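Local coordinates for iron-binding protein (PDB 4M7O) that probably binds iron, perhaps as a chelate, as an extracytoplasmic solute-binding protein of an uptake system, at residues 165-170 and 180-185; 114-119 and 262-267. All blocks are in the same frame, centred on the assembly; numbering follows the deposited sequence.

Contacts 1 and 2 are both buried and joined by apolar side chains, and in both the polar groups of a helix start are satisfied close by. Contact 1 lies within one lobe, where strand 162-168 of the mixed sheet receives a phenylalanine from helix 181-188; its partners are close in sequence. Contact 2 joins the first turns of helices 116-129 and 264-275, far apart in the chain, nearer the centre of the molecule, and uses aliphatic groups alone. Helix 181-188, which supplies Phe182 to contact 1, also borders contact 2: Asp184 probably accepts a hydrogen bond from Ile116 N, and Gln114 OE1 probably accepts one from Phe181 N.

Contact 1: 165-170 and 180-185; sequences MEVSSK and TFFNDM
The Phe182 ring takes two apolar groups at a slant, the terminal methyl of Met165 and one branch of Val167. Met165, a selenomethionine, touches the root of the aromatic side chain: its CE lies 3.6 Å from Phe182 CB and also nears CG and CD1. Val167 meets the ring further out, with CG1 3.9 Å from Phe182 CD2 and CE2 close behind. Bends at chi2 (-71°) and chi3 fold the Met165 chain back, bringing its methyl rather than its selenium to the phenylalanine. A second flat group, the Phe181 ring, has Met185 CG in plane at its edge, within the same helix.

The helix that presents Phe182 begins at Thr180, its N-cap, whose OG1 accepts from Asn183 N at 3.1 Å with a bent N-H...O angle of 140°. On the strand, Val167 and Ser168 both face Tyr174 in a classic beta bulge, and Trp201 and Ala176 also pack on Val167. Helix 181-188 is thereby packed on the mixed sheet of the second lobe, consistent with the two-lobed fold of the periplasmic binding protein family. The chemistry across the interface is wholly nonpolar: dispersion and exclusion of water join helix to sheet, while the carboxylate of Glu166, held by Arg235 and Tyr228, and the hydroxyl of Thr180 are bonded away from it.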
HETATM    1  N   MSE A 165       0.965  -8.851  12.854  1.00 33.99           N
HETATM    2  CA  MSE A 165       0.401  -8.613  11.530  1.00 29.90           C
HETATM    3  C   MSE A 165       0.475  -9.922  10.766  1.00 30.67           C
HETATM    4  O   MSE A 165       1.565 -10.445  10.503  1.00 34.19           O
HETATM    5  CB  MSE A 165       1.207  -7.551  10.781  1.00 33.23           C
HETATM    6  CG  MSE A 165       1.393  -6.242  11.521  1.00 33.97           C
HETATM    7 SE   MSE A 165      -0.234  -5.174  11.655  0.53 40.64          SE
HETATM    8  CE  MSE A 165      -0.640  -5.007   9.763  1.00 43.02           C
ATOM      9  N   GLU A 166      -0.679 -10.471  10.422  1.00 28.72           N
ATOM     10  CA  GLU A 166      -0.702 -11.712   9.669  1.00 26.01           C
ATOM     11  C   GLU A 166      -0.893 -11.391   8.193  1.00 30.26           C
ATOM     12  O   GLU A 166      -1.984 -10.963   7.786  1.00 28.73           O
ATOM     13  CB  GLU A 166      -1.844 -12.589  10.170  1.00 29.06           C
ATOM     14  CG  GLU A 166      -1.905 -13.942   9.491  1.00 27.86           C
ATOM     15  CD  GLU A 166      -2.771 -14.920  10.249  1.00 40.79           C
ATOM     16  OE1 GLU A 166      -2.967 -14.731  11.476  1.00 43.36           O
ATOM     17  OE2 GLU A 166      -3.248 -15.891   9.626  1.00 42.07           O
ATOM     18  N   VAL A 167       0.152 -11.559   7.382  1.00 30.56           N
ATOM     19  CA  VAL A 167       0.047 -11.129   5.974  1.00 27.77           C
ATOM     20  C   VAL A 167      -0.196 -12.277   5.001  1.00 30.27           C
ATOM     21  O   VAL A 167      -0.433 -12.063   3.822  1.00 33.58           O
ATOM     22  CB  VAL A 167       1.258 -10.306   5.500  1.00 29.84           C
ATOM     23  CG1 VAL A 167       1.422  -9.081   6.374  1.00 30.26           C
ATOM     24  CG2 VAL A 167       2.532 -11.158   5.500  1.00 29.10           C
ATOM     25  N   SER A 168      -0.131 -13.502   5.502  1.00 31.34           N
ATOM     26  CA  SER A 168      -0.515 -14.658   4.707  1.00 34.23           C
ATOM     27  C   SER A 168      -0.763 -15.776   5.694  1.00 32.85           C
ATOM     28  O   SER A 168      -0.233 -15.747   6.812  1.00 38.24           O
ATOM     29  CB  SER A 168       0.589 -15.025   3.710  1.00 34.05           C
ATOM     30  OG  SER A 168       0.106 -15.933   2.733  1.00 35.17           O
ATOM     31  N   SER A 169      -1.572 -16.763   5.319  1.00 28.40           N
ATOM     32  CA  SER A 169      -1.974 -17.761   6.322  1.00 31.02           C
ATOM     33  C   SER A 169      -1.958 -19.199   5.829  1.00 35.69           C
ATOM     34  O   SER A 169      -1.958 -20.132   6.627  1.00 34.61           O
ATOM     35  CB  SER A 169      -3.360 -17.414   6.865  1.00 42.65           C
ATOM     36  OG  SER A 169      -4.321 -17.409   5.826  1.00 50.88           O
ATOM     37  N   LYS A 170      -1.959 -19.394   4.516  1.00 34.21           N
ATOM     38  CA  LYS A 170      -2.093 -20.750   4.001  1.00 37.47           C
ATOM     39  C   LYS A 170      -1.103 -21.046   2.883  1.00 39.16           C
ATOM     40  O   LYS A 170      -0.986 -20.264   1.938  1.00 34.36           O
ATOM     41  CB  LYS A 170      -3.532 -20.997   3.531  1.00 38.93           C
ATOM     42  CG  LYS A 170      -3.828 -22.455   3.266  1.00 47.84           C
ATOM     43  CD  LYS A 170      -5.219 -22.674   2.683  1.00 56.67           C
ATOM     44  CE  LYS A 170      -5.448 -24.163   2.403  1.00 65.32           C
ATOM     45  NZ  LYS A 170      -6.578 -24.422   1.462  1.00 71.33           N
ATOM     46  N   THR A 180       8.934  -2.948   6.596  1.00 38.64           N
ATOM     47  CA  THR A 180       7.667  -3.123   5.885  1.00 37.28           C
ATOM     48  C   THR A 180       6.763  -1.941   6.147  1.00 39.17           C
ATOM     49  O   THR A 180       6.912  -1.242   7.154  1.00 36.12           O
ATOM     50  CB  THR A 180       6.921  -4.390   6.314  1.00 39.06           C
ATOM     51  OG1 THR A 180       6.614  -4.299   7.714  1.00 33.67           O
ATOM     52  CG2 THR A 180       7.758  -5.658   6.025  1.00 33.10           C
ATOM     53  N   PHE A 181       5.812  -1.739   5.244  1.00 32.91           N
ATOM     54  CA  PHE A 181       4.874  -0.642   5.362  1.00 32.71           C
ATOM     55  C   PHE A 181       4.033  -0.820   6.611  1.00 34.24           C
ATOM     56  O   PHE A 181       3.832   0.126   7.373  1.00 35.89           O
ATOM     57  CB  PHE A 181       3.999  -0.537   4.108  1.00 32.73           C
ATOM     58  CG  PHE A 181       3.628   0.877   3.757  1.00 37.50           C
ATOM     59  CD1 PHE A 181       3.123   1.732   4.717  1.00 43.06           C
ATOM     60  CD2 PHE A 181       3.825   1.366   2.480  1.00 44.67           C
ATOM     61  CE1 PHE A 181       2.783   3.039   4.407  1.00 45.78           C
ATOM     62  CE2 PHE A 181       3.494   2.679   2.166  1.00 46.40           C
ATOM     63  CZ  PHE A 181       2.974   3.514   3.139  1.00 38.78           C
ATOM     64  N   PHE A 182       3.558  -2.035   6.848  1.00 34.42           N
ATOM     65  CA  PHE A 182       2.775  -2.278   8.054  1.00 36.63           C
ATOM     66  C   PHE A 182       3.578  -1.996   9.313  1.00 39.35           C
ATOM     67  O   PHE A 182       3.011  -1.562  10.316  1.00 41.60           O
ATOM     68  CB  PHE A 182       2.224  -3.700   8.073  1.00 34.95           C
ATOM     69  CG  PHE A 182       1.318  -4.005   6.913  1.00 42.42           C
ATOM     70  CD1 PHE A 182       0.295  -3.135   6.579  1.00 43.43           C
ATOM     71  CD2 PHE A 182       1.499  -5.148   6.146  1.00 44.22           C
ATOM     72  CE1 PHE A 182      -0.544  -3.391   5.493  1.00 39.36           C
ATOM     73  CE2 PHE A 182       0.663  -5.415   5.061  1.00 47.84           C
ATOM     74  CZ  PHE A 182      -0.360  -4.537   4.741  1.00 41.13           C
ATOM     75  N   ASN A 183       4.890  -2.234   9.279  1.00 38.02           N
ATOM     76  CA  ASN A 183       5.694  -1.990  10.475  1.00 38.81           C
ATOM     77  C   ASN A 183       5.879  -0.506  10.722  1.00 39.87           C
ATOM     78  O   ASN A 183       5.841  -0.062  11.865  1.00 36.61           O
ATOM     79  CB  ASN A 183       7.055  -2.689  10.441  1.00 38.32           C
ATOM     80  CG  ASN A 183       7.884  -2.396  11.675  1.00 42.02           C
ATOM     81  OD1 ASN A 183       7.682  -3.004  12.728  1.00 41.96           O
ATOM     82  ND2 ASN A 183       8.821  -1.457  11.552  1.00 39.93           N
ATOM     83  N   ASP A 184       6.067   0.261   9.650  1.00 39.36           N
ATOM     84  CA  ASP A 184       6.248   1.698   9.810  1.00 42.92           C
ATOM     85  C   ASP A 184       4.977   2.335  10.351  1.00 42.86           C
ATOM     86  O   ASP A 184       5.037   3.251  11.182  1.00 45.58           O
ATOM     87  CB  ASP A 184       6.657   2.366   8.500  1.00 39.18           C
ATOM     88  CG  ASP A 184       6.976   3.841   8.683  1.00 45.71           C
ATOM     89  OD1 ASP A 184       7.698   4.181   9.643  1.00 47.97           O
ATOM     90  OD2 ASP A 184       6.498   4.664   7.878  1.00 40.89           O
HETATM   91  N   MSE A 185       3.827   1.838   9.899  1.00 40.15           N
HETATM   92  CA  MSE A 185       2.549   2.353  10.393  1.00 43.40           C
HETATM   93  C   MSE A 185       2.426   2.114  11.898  1.00 43.98           C
HETATM   94  O   MSE A 185       2.111   3.035  12.652  1.00 48.08           O
HETATM   95  CB  MSE A 185       1.371   1.742   9.629  1.00 39.69           C
HETATM   96  CG  MSE A 185       1.334   2.126   8.158  1.00 48.32           C
HETATM   97 SE   MSE A 185      -0.288   1.487   7.278  0.68 58.28          SE
HETATM   98  CE  MSE A 185       0.507   0.180   6.098  1.00 92.62           C
TER

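Contact 2: 114-119 and 262-267; sequences QSIDET and PRIDEG
Ile264 CD1 is the meeting point of the two helix starts, touching both Ile116 and Thr119. It lies 4.0 Å from Ile116 CG2, where the side chains pass each other at a slant, and 4.2 Å from Thr119 CG2, which it meets tip to tip. Rotation about chi1 of Thr119 (-61°) sets its methyl opposite the backbone N and its hydroxyl opposite the carbonyl carbon, so that the methyl can face Ile264 while OG1 turns back to its own helix.

There OG1 donates to Ser115 O at 2.9 Å, with the donor tilted 24° from the carbonyl plane. The same oxygen accepts from Thr119 N at 3.2 Å, from the opposite face of that plane, and is thus gripped twice.

Further out, Ser115 serves as N-cap: Glu118 N donates to Ser115 OG at 3.0 Å. Glu118 in turn reaches back with its carboxylate, where OE2 accepts from Gln114 N at 2.9 Å along a nearly straight N-H...O line (174°), although the donor stands above the carboxylate plane. On the other helix, Arg263 holds the N-cap position and forms a salt bridge with Glu34.

Phe181 of helix 181-188 packs against both Thr119 and Ile264, while Thr143 and Val147 cover Ile264 from helix 133-152, probably the helix connecting the two lobes, since it runs between the strands of the parallel and mixed sheets. The methyl of Thr119 thus joins the apolar junction, and its buried hydroxyl is satisfied by the Ser115 carbonyl one turn earlier.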
ATOM      1  N   GLN A 114       7.890   1.382   1.112  1.00 33.91           N
ATOM      2  CA  GLN A 114       7.586   0.528   2.258  1.00 37.01           C
ATOM      3  C   GLN A 114       7.553   1.304   3.580  1.00 41.46           C
ATOM      4  O   GLN A 114       7.720   0.727   4.645  1.00 41.17           O
ATOM      5  CB  GLN A 114       8.568  -0.643   2.337  1.00 48.05           C
ATOM      6  CG  GLN A 114       8.285  -1.774   1.326  1.00 52.49           C
ATOM      7  CD  GLN A 114       6.901  -2.422   1.502  1.00 52.51           C
ATOM      8  OE1 GLN A 114       6.539  -2.904   2.597  1.00 41.60           O
ATOM      9  NE2 GLN A 114       6.125  -2.445   0.415  1.00 48.61           N
ATOM     10  N   SER A 115       7.331   2.614   3.490  1.00 42.65           N
ATOM     11  CA  SER A 115       7.134   3.466   4.659  1.00 40.65           C
ATOM     12  C   SER A 115       6.383   4.732   4.258  1.00 37.07           C
ATOM     13  O   SER A 115       6.181   4.993   3.081  1.00 37.28           O
ATOM     14  CB  SER A 115       8.470   3.873   5.262  1.00 41.39           C
ATOM     15  OG  SER A 115       9.092   4.817   4.416  1.00 37.41           O
ATOM     16  N   ILE A 116       5.978   5.527   5.239  1.00 42.77           N
ATOM     17  CA  ILE A 116       5.287   6.774   4.941  1.00 39.40           C
ATOM     18  C   ILE A 116       6.251   7.759   4.282  1.00 39.84           C
ATOM     19  O   ILE A 116       5.911   8.404   3.295  1.00 38.59           O
ATOM     20  CB  ILE A 116       4.674   7.375   6.219  1.00 42.32           C
ATOM     21  CG1 ILE A 116       3.568   6.457   6.745  1.00 42.18           C
ATOM     22  CG2 ILE A 116       4.138   8.762   5.970  1.00 39.78           C
ATOM     23  CD1 ILE A 116       3.078   6.824   8.137  1.00 41.73           C
ATOM     24  N   ASP A 117       7.463   7.866   4.819  1.00 40.24           N
ATOM     25  CA  ASP A 117       8.454   8.774   4.247  1.00 42.94           C
ATOM     26  C   ASP A 117       8.849   8.413   2.808  1.00 42.51           C
ATOM     27  O   ASP A 117       9.150   9.297   2.008  1.00 38.95           O
ATOM     28  CB  ASP A 117       9.686   8.878   5.144  1.00 51.68           C
ATOM     29  CG  ASP A 117       9.479   9.845   6.302  1.00 70.63           C
ATOM     30  OD1 ASP A 117       9.657  11.066   6.085  1.00 74.55           O
ATOM     31  OD2 ASP A 117       9.129   9.395   7.420  1.00 75.16           O
ATOM     32  N   GLU A 118       8.843   7.123   2.483  1.00 38.62           N
ATOM     33  CA  GLU A 118       9.200   6.686   1.148  1.00 37.21           C
ATOM     34  C   GLU A 118       8.061   7.014   0.199  1.00 36.97           C
ATOM     35  O   GLU A 118       8.275   7.261  -0.981  1.00 39.95           O
ATOM     36  CB  GLU A 118       9.514   5.189   1.135  1.00 39.61           C
ATOM     37  CG  GLU A 118      10.921   4.842   1.622  1.00 44.02           C
ATOM     38  CD  GLU A 118      11.116   3.352   1.842  1.00 51.02           C
ATOM     39  OE1 GLU A 118      11.870   2.981   2.771  1.00 60.87           O
ATOM     40  OE2 GLU A 118      10.517   2.551   1.089  1.00 49.80           O
ATOM     41  N   THR A 119       6.840   7.018   0.728  1.00 36.95           N
ATOM     42  CA  THR A 119       5.682   7.413  -0.058  1.00 30.46           C
ATOM     43  C   THR A 119       5.825   8.879  -0.467  1.00 32.61           C
ATOM     44  O   THR A 119       5.611   9.227  -1.633  1.00 36.05           O
ATOM     45  CB  THR A 119       4.383   7.208   0.729  1.00 33.76           C
ATOM     46  OG1 THR A 119       4.241   5.817   1.047  1.00 28.38           O
ATOM     47  CG2 THR A 119       3.175   7.673  -0.083  1.00 30.05           C
ATOM     48  N   PRO A 262      -1.875   9.385  -1.987  1.00 31.02           N
ATOM     49  CA  PRO A 262      -2.231  10.560  -1.192  1.00 35.36           C
ATOM     50  C   PRO A 262      -3.224  10.263  -0.072  1.00 39.49           C
ATOM     51  O   PRO A 262      -3.403  11.124   0.787  1.00 35.17           O
ATOM     52  CB  PRO A 262      -2.888  11.484  -2.223  1.00 29.38           C
ATOM     53  CG  PRO A 262      -2.309  11.033  -3.543  1.00 27.43           C
ATOM     54  CD  PRO A 262      -2.241   9.554  -3.401  1.00 27.85           C
ATOM     55  N   ARG A 263      -3.860   9.093  -0.072  1.00 33.30           N
ATOM     56  CA  ARG A 263      -4.834   8.785   0.978  1.00 32.57           C
ATOM     57  C   ARG A 263      -4.301   7.832   2.062  1.00 31.42           C
ATOM     58  O   ARG A 263      -5.083   7.176   2.751  1.00 35.68           O
ATOM     59  CB  ARG A 263      -6.149   8.269   0.361  1.00 33.27           C
ATOM     60  CG  ARG A 263      -6.842   9.270  -0.592  1.00 32.74           C
ATOM     61  CD  ARG A 263      -8.092   8.669  -1.242  1.00 35.58           C
ATOM     62  NE  ARG A 263      -7.769   7.523  -2.097  1.00 41.20           N
ATOM     63  CZ  ARG A 263      -8.467   6.391  -2.140  1.00 41.71           C
ATOM     64  NH1 ARG A 263      -9.548   6.242  -1.387  1.00 40.41           N
ATOM     65  NH2 ARG A 263      -8.087   5.406  -2.944  1.00 36.56           N
ATOM     66  N   ILE A 264      -2.980   7.783   2.240  1.00 32.60           N
ATOM     67  CA  ILE A 264      -2.387   6.945   3.287  1.00 31.90           C
ATOM     68  C   ILE A 264      -2.880   7.258   4.688  1.00 39.58           C
ATOM     69  O   ILE A 264      -2.814   6.399   5.572  1.00 39.48           O
ATOM     70  CB  ILE A 264      -0.855   7.064   3.378  1.00 41.99           C
ATOM     71  CG1 ILE A 264      -0.410   8.487   3.067  1.00 46.15           C
ATOM     72  CG2 ILE A 264      -0.167   6.043   2.495  1.00 48.88           C
ATOM     73  CD1 ILE A 264       1.043   8.730   3.368  1.00 47.84           C
ATOM     74  N   ASP A 265      -3.324   8.493   4.919  1.00 35.76           N
ATOM     75  CA  ASP A 265      -3.809   8.855   6.246  1.00 37.19           C
ATOM     76  C   ASP A 265      -5.049   8.031   6.592  1.00 37.08           C
ATOM     77  O   ASP A 265      -5.252   7.647   7.746  1.00 42.16           O
ATOM     78  CB  ASP A 265      -4.116  10.353   6.337  1.00 40.45           C
ATOM     79  CG  ASP A 265      -5.298  10.760   5.472  1.00 49.31           C
ATOM     80  OD1 ASP A 265      -5.175  10.681   4.238  1.00 47.42           O
ATOM     81  OD2 ASP A 265      -6.347  11.163   6.024  1.00 60.97           O
ATOM     82  N   GLU A 266      -5.865   7.741   5.585  1.00 33.72           N
ATOM     83  CA  GLU A 266      -7.059   6.944   5.801  1.00 37.65           C
ATOM     84  C   GLU A 266      -6.672   5.513   6.190  1.00 41.07           C
ATOM     85  O   GLU A 266      -7.240   4.942   7.122  1.00 38.67           O
ATOM     86  CB  GLU A 266      -7.962   7.004   4.567  1.00 41.11           C
ATOM     87  CG  GLU A 266      -8.331   8.446   4.196  1.00 49.29           C
ATOM     88  CD  GLU A 266      -9.063   8.572   2.864  1.00 66.85           C
ATOM     89  OE1 GLU A 266      -9.358   7.525   2.239  1.00 75.29           O
ATOM     90  OE2 GLU A 266      -9.342   9.724   2.442  1.00 69.61           O
ATOM     91  N   GLY A 267      -5.681   4.951   5.506  1.00 40.01           N
ATOM     92  CA  GLY A 267      -5.171   3.638   5.861  1.00 38.10           C
ATOM     93  C   GLY A 267      -4.599   3.616   7.265  1.00 37.48           C
ATOM     94  O   GLY A 267      -4.894   2.708   8.048  1.00 39.69           O
TER